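Long-range contacts in DUF523 domain-containing protein (Uncultured bacterium, PDB 6Z92), which probably removes sulfur from 2-thiouracil with the help of the iron-sulfur cluster it carries: residues A[3-8]-A[94-99]; A[57-62]-A[122-127]; A[79-84]-A[126-131]. All coordinates share one frame; numbering follows the deposited sequence.

Interaction 1. Residues A[3-8]-A[94-99]; sequences EKIIVS and FALLKE. With SF4 (iron/sulfur cluster), chain C.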
# COMPACT_ATOMS: atom_id res chain seq x y z
N GLU A 3 -5.82 -0.77 -19.36
CA GLU A 3 -6.26 -0.90 -17.97
C GLU A 3 -5.09 -0.71 -16.98
O GLU A 3 -4.10 -1.45 -17.03
CB GLU A 3 -6.95 -2.25 -17.74
N LYS A 4 -5.19 0.29 -16.11
CA LYS A 4 -4.12 0.59 -15.15
C LYS A 4 -4.33 -0.05 -13.77
O LYS A 4 -5.43 -0.49 -13.44
CB LYS A 4 -3.99 2.12 -14.98
CG LYS A 4 -3.69 2.85 -16.26
CD LYS A 4 -3.84 4.33 -16.09
CE LYS A 4 -3.60 5.06 -17.40
NZ LYS A 4 -4.01 6.49 -17.32
N ILE A 5 -3.25 -0.07 -12.96
CA ILE A 5 -3.23 -0.50 -11.56
C ILE A 5 -2.59 0.61 -10.70
O ILE A 5 -1.80 1.42 -11.19
CB ILE A 5 -2.50 -1.86 -11.33
CG1 ILE A 5 -0.99 -1.75 -11.55
CG2 ILE A 5 -3.13 -2.97 -12.18
CD1 ILE A 5 -0.25 -2.81 -10.91
N ILE A 6 -2.93 0.64 -9.42
CA ILE A 6 -2.30 1.55 -8.48
C ILE A 6 -1.22 0.69 -7.78
O ILE A 6 -1.47 -0.48 -7.47
CB ILE A 6 -3.33 2.20 -7.53
CG1 ILE A 6 -2.70 3.29 -6.67
CG2 ILE A 6 -4.05 1.17 -6.68
CD1 ILE A 6 -3.69 4.05 -5.79
N VAL A 7 0.01 1.21 -7.63
CA VAL A 7 1.10 0.43 -7.04
C VAL A 7 1.68 1.16 -5.86
O VAL A 7 1.89 2.37 -5.96
CB VAL A 7 2.24 0.16 -8.07
CG1 VAL A 7 3.25 -0.87 -7.55
CG2 VAL A 7 1.70 -0.25 -9.44
N SER A 8 2.09 0.46 -4.79
CA SER A 8 2.80 1.10 -3.67
C SER A 8 4.09 1.70 -4.22
O SER A 8 4.83 0.98 -4.90
CB SER A 8 3.15 0.08 -2.60
OG SER A 8 2.04 -0.16 -1.75
N PHE A 94 -7.63 -2.78 -9.66
CA PHE A 94 -6.60 -3.66 -9.10
C PHE A 94 -5.53 -2.82 -8.40
O PHE A 94 -5.18 -1.75 -8.87
CB PHE A 94 -5.92 -4.52 -10.18
CG PHE A 94 -6.87 -5.40 -10.93
CD1 PHE A 94 -7.35 -6.57 -10.37
CD2 PHE A 94 -7.35 -5.03 -12.18
CE1 PHE A 94 -8.26 -7.36 -11.05
CE2 PHE A 94 -8.28 -5.81 -12.85
CZ PHE A 94 -8.71 -6.99 -12.29
N ALA A 95 -4.98 -3.34 -7.31
CA ALA A 95 -3.93 -2.67 -6.57
C ALA A 95 -2.79 -3.62 -6.27
O ALA A 95 -3.03 -4.78 -5.95
CB ALA A 95 -4.50 -2.11 -5.28
N LEU A 96 -1.55 -3.14 -6.37
CA LEU A 96 -0.36 -3.93 -6.04
C LEU A 96 0.28 -3.20 -4.86
O LEU A 96 0.95 -2.19 -5.04
CB LEU A 96 0.61 -4.00 -7.23
CG LEU A 96 1.99 -4.61 -6.97
CD1 LEU A 96 1.88 -5.98 -6.32
CD2 LEU A 96 2.81 -4.65 -8.23
N LEU A 97 0.01 -3.68 -3.65
CA LEU A 97 0.48 -3.00 -2.45
C LEU A 97 1.47 -3.81 -1.62
O LEU A 97 1.38 -5.03 -1.56
CB LEU A 97 -0.73 -2.55 -1.59
CG LEU A 97 -1.80 -1.72 -2.31
CD1 LEU A 97 -2.92 -1.34 -1.35
CD2 LEU A 97 -1.21 -0.45 -2.92
N LYS A 98 2.39 -3.11 -0.95
CA LYS A 98 3.44 -3.65 -0.09
C LYS A 98 2.92 -4.44 1.14
O LYS A 98 2.22 -3.91 1.99
CB LYS A 98 4.35 -2.51 0.35
CG LYS A 98 5.49 -2.94 1.25
CD LYS A 98 6.54 -3.76 0.50
CE LYS A 98 7.44 -4.51 1.44
NZ LYS A 98 6.77 -5.72 2.02
N GLU A 99 3.30 -5.71 1.25
CA GLU A 99 2.92 -6.57 2.37
C GLU A 99 3.51 -6.13 3.74
O GLU A 99 4.60 -5.56 3.79
CB GLU A 99 3.34 -8.01 2.05
CG GLU A 99 2.77 -9.06 2.99
CD GLU A 99 1.26 -9.08 3.04
OE1 GLU A 99 0.68 -8.21 3.73
OE2 GLU A 99 0.65 -9.97 2.40
FE1 SF4 C . 4.81 2.52 3.20
FE2 SF4 C . 5.34 1.71 0.57
FE3 SF4 C . 4.18 4.16 1.09
FE4 SF4 C . 2.75 1.82 1.50
S1 SF4 C . 3.56 2.66 -0.52
S2 SF4 C . 2.86 3.66 2.93
S3 SF4 C . 4.39 0.44 2.27
S4 SF4 C . 6.29 3.50 1.69

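Interaction 2. Residues A[57-62]-A[122-127]; sequences AERQGE and EGKTTA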
# COMPACT_ATOMS: atom_id res chain seq x y z
N ALA A 57 4.98 2.76 12.66
CA ALA A 57 3.65 2.79 13.21
C ALA A 57 2.95 1.45 13.02
O ALA A 57 3.21 0.71 12.06
CB ALA A 57 2.84 3.91 12.58
N GLU A 58 2.06 1.14 13.97
CA GLU A 58 1.30 -0.09 13.91
C GLU A 58 -0.18 0.19 14.11
O GLU A 58 -0.55 1.20 14.73
CB GLU A 58 1.83 -1.13 14.93
CG GLU A 58 3.16 -1.71 14.49
CD GLU A 58 3.91 -2.63 15.42
OE1 GLU A 58 5.15 -2.69 15.29
OE2 GLU A 58 3.29 -3.32 16.26
N ARG A 59 -1.03 -0.67 13.54
CA ARG A 59 -2.46 -0.53 13.73
C ARG A 59 -2.78 -1.04 15.14
O ARG A 59 -2.13 -1.96 15.65
CB ARG A 59 -3.25 -1.37 12.72
CG ARG A 59 -3.12 -0.90 11.27
CD ARG A 59 -4.19 -1.49 10.37
NE ARG A 59 -5.53 -1.15 10.87
CZ ARG A 59 -6.65 -1.37 10.20
NH1 ARG A 59 -6.62 -1.93 9.00
NH2 ARG A 59 -7.82 -1.03 10.74
N GLN A 60 -3.80 -0.45 15.74
CA GLN A 60 -4.35 -0.88 17.00
C GLN A 60 -5.85 -0.74 16.74
O GLN A 60 -6.45 0.28 17.08
CB GLN A 60 -3.87 0.01 18.15
CG GLN A 60 -2.41 -0.27 18.50
CD GLN A 60 -1.92 0.52 19.69
OE1 GLN A 60 -2.61 1.38 20.25
NE2 GLN A 60 -0.69 0.25 20.08
N GLY A 61 -6.41 -1.73 16.06
CA GLY A 61 -7.81 -1.69 15.64
C GLY A 61 -7.93 -0.69 14.51
O GLY A 61 -7.14 -0.73 13.56
N GLU A 62 -8.87 0.27 14.63
CA GLU A 62 -9.02 1.32 13.61
C GLU A 62 -7.93 2.39 13.74
O GLU A 62 -7.72 3.13 12.78
CB GLU A 62 -10.40 1.98 13.67
CG GLU A 62 -11.51 1.13 13.07
CD GLU A 62 -11.26 0.69 11.65
OE1 GLU A 62 -11.28 1.55 10.73
OE2 GLU A 62 -10.99 -0.52 11.46
N GLU A 122 -4.96 -6.65 7.44
CA GLU A 122 -4.72 -5.74 6.33
C GLU A 122 -4.48 -4.30 6.80
O GLU A 122 -4.85 -3.93 7.92
CB GLU A 122 -5.84 -5.83 5.28
CG GLU A 122 -7.24 -5.73 5.84
CD GLU A 122 -8.33 -6.24 4.91
OE1 GLU A 122 -9.51 -5.94 5.19
OE2 GLU A 122 -8.01 -6.93 3.91
N GLY A 123 -3.81 -3.53 5.96
CA GLY A 123 -3.54 -2.12 6.19
C GLY A 123 -4.78 -1.30 5.92
O GLY A 123 -5.74 -1.80 5.31
N LYS A 124 -4.78 -0.03 6.34
CA LYS A 124 -5.93 0.87 6.16
C LYS A 124 -6.29 1.15 4.70
O LYS A 124 -7.48 1.26 4.38
CB LYS A 124 -5.75 2.18 6.94
CG LYS A 124 -5.41 1.97 8.39
CD LYS A 124 -6.22 2.88 9.29
CE LYS A 124 -7.67 2.49 9.35
NZ LYS A 124 -8.44 3.44 10.17
N THR A 125 -5.28 1.29 3.83
CA THR A 125 -5.55 1.57 2.42
C THR A 125 -6.18 0.34 1.78
O THR A 125 -7.19 0.46 1.09
CB THR A 125 -4.27 2.02 1.68
OG1 THR A 125 -3.80 3.23 2.28
CG2 THR A 125 -4.48 2.24 0.19
N THR A 126 -5.59 -0.84 2.01
CA THR A 126 -6.05 -2.11 1.47
C THR A 126 -7.50 -2.38 1.89
O THR A 126 -8.35 -2.70 1.06
CB THR A 126 -5.11 -3.23 1.95
OG1 THR A 126 -3.84 -3.06 1.35
CG2 THR A 126 -5.66 -4.62 1.64
N ALA A 127 -7.79 -2.18 3.18
CA ALA A 127 -9.11 -2.36 3.75
C ALA A 127 -10.14 -1.47 3.05
O ALA A 127 -11.20 -1.96 2.66
CB ALA A 127 -9.08 -2.09 5.24

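Interaction 3. Residues A[79-84]-A[126-131]; sequences GAELAL and TALLRR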
# COMPACT_ATOMS: atom_id res chain seq x y z
N GLY A 79 -4.64 9.27 3.30
CA GLY A 79 -3.92 8.54 2.27
C GLY A 79 -4.72 7.40 1.68
O GLY A 79 -4.65 7.16 0.47
N ALA A 80 -5.50 6.70 2.55
CA ALA A 80 -6.39 5.62 2.13
C ALA A 80 -7.47 6.18 1.19
O ALA A 80 -7.66 5.65 0.10
CB ALA A 80 -7.02 4.94 3.34
N GLU A 81 -8.13 7.30 1.58
CA GLU A 81 -9.19 7.93 0.79
C GLU A 81 -8.66 8.54 -0.53
O GLU A 81 -9.37 8.52 -1.53
CB GLU A 81 -9.95 8.94 1.66
CG GLU A 81 -11.12 9.62 0.95
CD GLU A 81 -12.26 8.70 0.53
OE1 GLU A 81 -12.91 8.99 -0.49
OE2 GLU A 81 -12.51 7.71 1.26
N LEU A 82 -7.41 9.00 -0.54
CA LEU A 82 -6.78 9.53 -1.77
C LEU A 82 -6.47 8.39 -2.75
O LEU A 82 -6.57 8.58 -3.96
CB LEU A 82 -5.50 10.32 -1.43
CG LEU A 82 -5.77 11.66 -0.75
CD1 LEU A 82 -4.51 12.21 -0.09
CD2 LEU A 82 -6.41 12.64 -1.71
N ALA A 83 -6.10 7.20 -2.23
CA ALA A 83 -5.85 6.02 -3.06
C ALA A 83 -7.16 5.61 -3.75
O ALA A 83 -7.16 5.31 -4.95
CB ALA A 83 -5.33 4.87 -2.19
N LEU A 84 -8.27 5.64 -3.01
CA LEU A 84 -9.57 5.31 -3.56
C LEU A 84 -9.96 6.33 -4.64
O LEU A 84 -10.39 5.93 -5.72
CB LEU A 84 -10.60 5.26 -2.43
CG LEU A 84 -12.02 4.98 -2.87
CD1 LEU A 84 -12.13 3.60 -3.50
CD2 LEU A 84 -12.99 5.20 -1.73
N THR A 126 -5.59 -0.84 2.01
CA THR A 126 -6.05 -2.11 1.47
C THR A 126 -7.50 -2.38 1.89
O THR A 126 -8.35 -2.70 1.06
CB THR A 126 -5.11 -3.23 1.95
OG1 THR A 126 -3.84 -3.06 1.35
CG2 THR A 126 -5.66 -4.62 1.64
N ALA A 127 -7.79 -2.18 3.18
CA ALA A 127 -9.11 -2.36 3.75
C ALA A 127 -10.14 -1.47 3.05
O ALA A 127 -11.20 -1.96 2.66
CB ALA A 127 -9.08 -2.09 5.24
N LEU A 128 -9.80 -0.20 2.81
CA LEU A 128 -10.69 0.71 2.11
C LEU A 128 -10.90 0.34 0.64
O LEU A 128 -12.03 0.31 0.15
CB LEU A 128 -10.22 2.16 2.25
CG LEU A 128 -11.19 3.19 1.69
CD1 LEU A 128 -12.48 3.19 2.45
CD2 LEU A 128 -10.58 4.56 1.68
N LEU A 129 -9.81 0.04 -0.05
CA LEU A 129 -9.86 -0.36 -1.45
C LEU A 129 -10.72 -1.63 -1.65
O LEU A 129 -11.62 -1.62 -2.50
CB LEU A 129 -8.42 -0.54 -1.98
CG LEU A 129 -7.82 0.58 -2.86
CD1 LEU A 129 -8.17 1.97 -2.37
CD2 LEU A 129 -6.33 0.43 -2.94
N ARG A 130 -10.50 -2.67 -0.83
CA ARG A 130 -11.27 -3.92 -0.91
C ARG A 130 -12.76 -3.69 -0.61
O ARG A 130 -13.61 -4.29 -1.26
CB ARG A 130 -10.70 -4.99 0.03
CG ARG A 130 -9.41 -5.58 -0.48
CD ARG A 130 -8.84 -6.60 0.48
NE ARG A 130 -7.79 -7.38 -0.18
CZ ARG A 130 -6.86 -8.08 0.46
NH1 ARG A 130 -6.82 -8.09 1.79
NH2 ARG A 130 -5.94 -8.75 -0.23
N ARG A 131 -13.06 -2.81 0.36
CA ARG A 131 -14.42 -2.45 0.71
C ARG A 131 -15.16 -1.80 -0.48
O ARG A 131 -16.37 -1.90 -0.56
CB ARG A 131 -14.41 -1.47 1.88
CG ARG A 131 -15.06 -1.99 3.13
CD ARG A 131 -15.03 -0.92 4.21
NE ARG A 131 -16.13 0.04 4.04
CZ ARG A 131 -17.30 -0.03 4.68
NH1 ARG A 131 -17.53 -1.02 5.54
NH2 ARG A 131 -18.24 0.88 4.47

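Interaction 1. Residues A[3-8]-A[94-99]
I6 O takes L96 N at 2.9 Å in a nearly straight bond (169° at the hydrogen), while the CA-H of A95 approaches the same oxygen with CA at 3.4 Å. This is the ladder between the two inner strands of a parallel sheet of strand order 2-1-3-4 with helices on both faces, consistent with a Rossmann-like alpha/beta fold. S8 N repeats the bond one step further on, reaching L96 O at 2.9 Å. At the start of the ladder I6 N to F94 O is weak, at 3.3 Å.

The side chains alternate between the two faces. I6 and A95 share one, where the CG2 methyl of I6 rests on A95 CB at 3.6 Å, and helix 73-90 covers I6 through A83, L86 and C87. On the other face V7 and L96 lie side by side and point the same way, CG1 against CD2. There I5 crosses F94 at about a right angle, its CG2 touching the CB of the phenylalanine, and helix 142-151 packs on I5 and L96.

Beyond the last backbone rung a side chain carries the pairing on. With S8 OG turned beside its own backbone N (chi1 -82°), the hydroxyl oxygen accepts K98 N at 3.1 Å, with 164° at the hydrogen. The chain of K98 bends so that NZ reaches E99 O and pairs with E139. The end of strand 5-8 and the loop after strand 94-96 bring both residues to the iron-sulfur cluster: K98 CB lies 3.5 Å from its sulfur S3, and S8 CB 3.3 Å from S1.

Interaction 2. Residues A[57-62]-A[122-127]
The guanidinium of R59 has the aliphatic chain of K124 lying obliquely over one face, with CG 3.9 Å above the plane and displaced toward its rim. At the edge, in plane, sits the carboxylate oxygen OE2 of E62, 3.3 Å from R59 NH2. NE and NH2 both grip G61 O side-on, and the NH2 bond is 2.9 Å long. NH1 reaches the other segment, donating to E122 O at 2.9 Å. That bond is bent, 136° at the hydrogen, and the nitrogen stands above the carbonyl plane. The turn at chi3 (58°) swings the guanidinium back over its own hairpin while leaving NH1 facing E122.

K124 bends to bring NZ onto E62 O, in the carbonyl plane and on a lone pair, at 2.7 Å. Its link to E62 OE1 is weak at 3.5 Å, and D77 is a second acidic partner. The E62 carboxylate is shared by the two cations, whose R59 NH2 and K124 NZ stand 4.5 Å apart. A leucine in place of R59 would probably leave G61 O and E122 O without these donors and deprive E62 OE2 of its cationic mate.

G61 and E62 have the backbone angles of a type II' turn, the tip of the beta-hairpin 57-60/63-66. The salt-bridge network of R59, E62 and K124 ties that tip to the N terminus of helix 124-131, where G123 is the N-cap residue.

Interaction 3. Residues A[79-84]-A[126-131]
L128 and L129 reach from one helix onto the other, each laying one methyl against backbone as well as side chain. The helices, 73-90 and 124-131, lie next to each other on the same face of the parallel sheet in this alpha/beta fold. Their segments run in roughly the same direction, inclined by 36° with axes 9.0 Å apart at the closest, and small residues, A80 and A83, present their CB atoms to the partner.

L128 comes in straight. CG stands anti to the backbone N (chi1 -173°) and CD2 continues the extended line away from CA, so that this methyl goes in first. It settles over the peptide that follows A80, 3.5 Å from A80 O and 3.7 Å from E81 N, with A80 CB beside it at 3.9 Å and L84 CB a little further along. E81 starts away from the contact but folds back at chi2, crossing L128 obliquely and bringing OE2 to 3.7 Å from CD2. The carboxylate thereby lies along the outer rim of an otherwise apolar patch.

L129 starts alongside the neighbour rather than at it, and its first torsion, -102°, is away from a staggered value. The two methyls part company: CD2 turns down to A95 on the sheet, while CD1 addresses helix 73-90. L84 also touches H132 and I134, in the loop between helix 124-131 and strand 135-137. V136 of strand 135-137 lies beneath L129. CD1 of L129 ends in the step between A83 and L84, 4.1 Å from A83 CB and 3.7 Å from L84 N.

From the N terminus, strand 5-8 starts interaction 1, which closes after 85 intervening residues when the chain returns as the neighbouring strand. Inside that loop lie the first halves of interaction 2, on the hairpin 57-60/63-66, and of interaction 3, on helix 73-90. Both close beyond residue 99, on helix 124-131, so interaction 1 crosses each of them. Interactions 2 and 3 end on the same stretch of chain and share T126 and A127: the start of this helix meets the hairpin and its second turn meets helix 73-90. T126 and L129 also touch L97, so sheet, helix pair and hairpin are joined through one short helix.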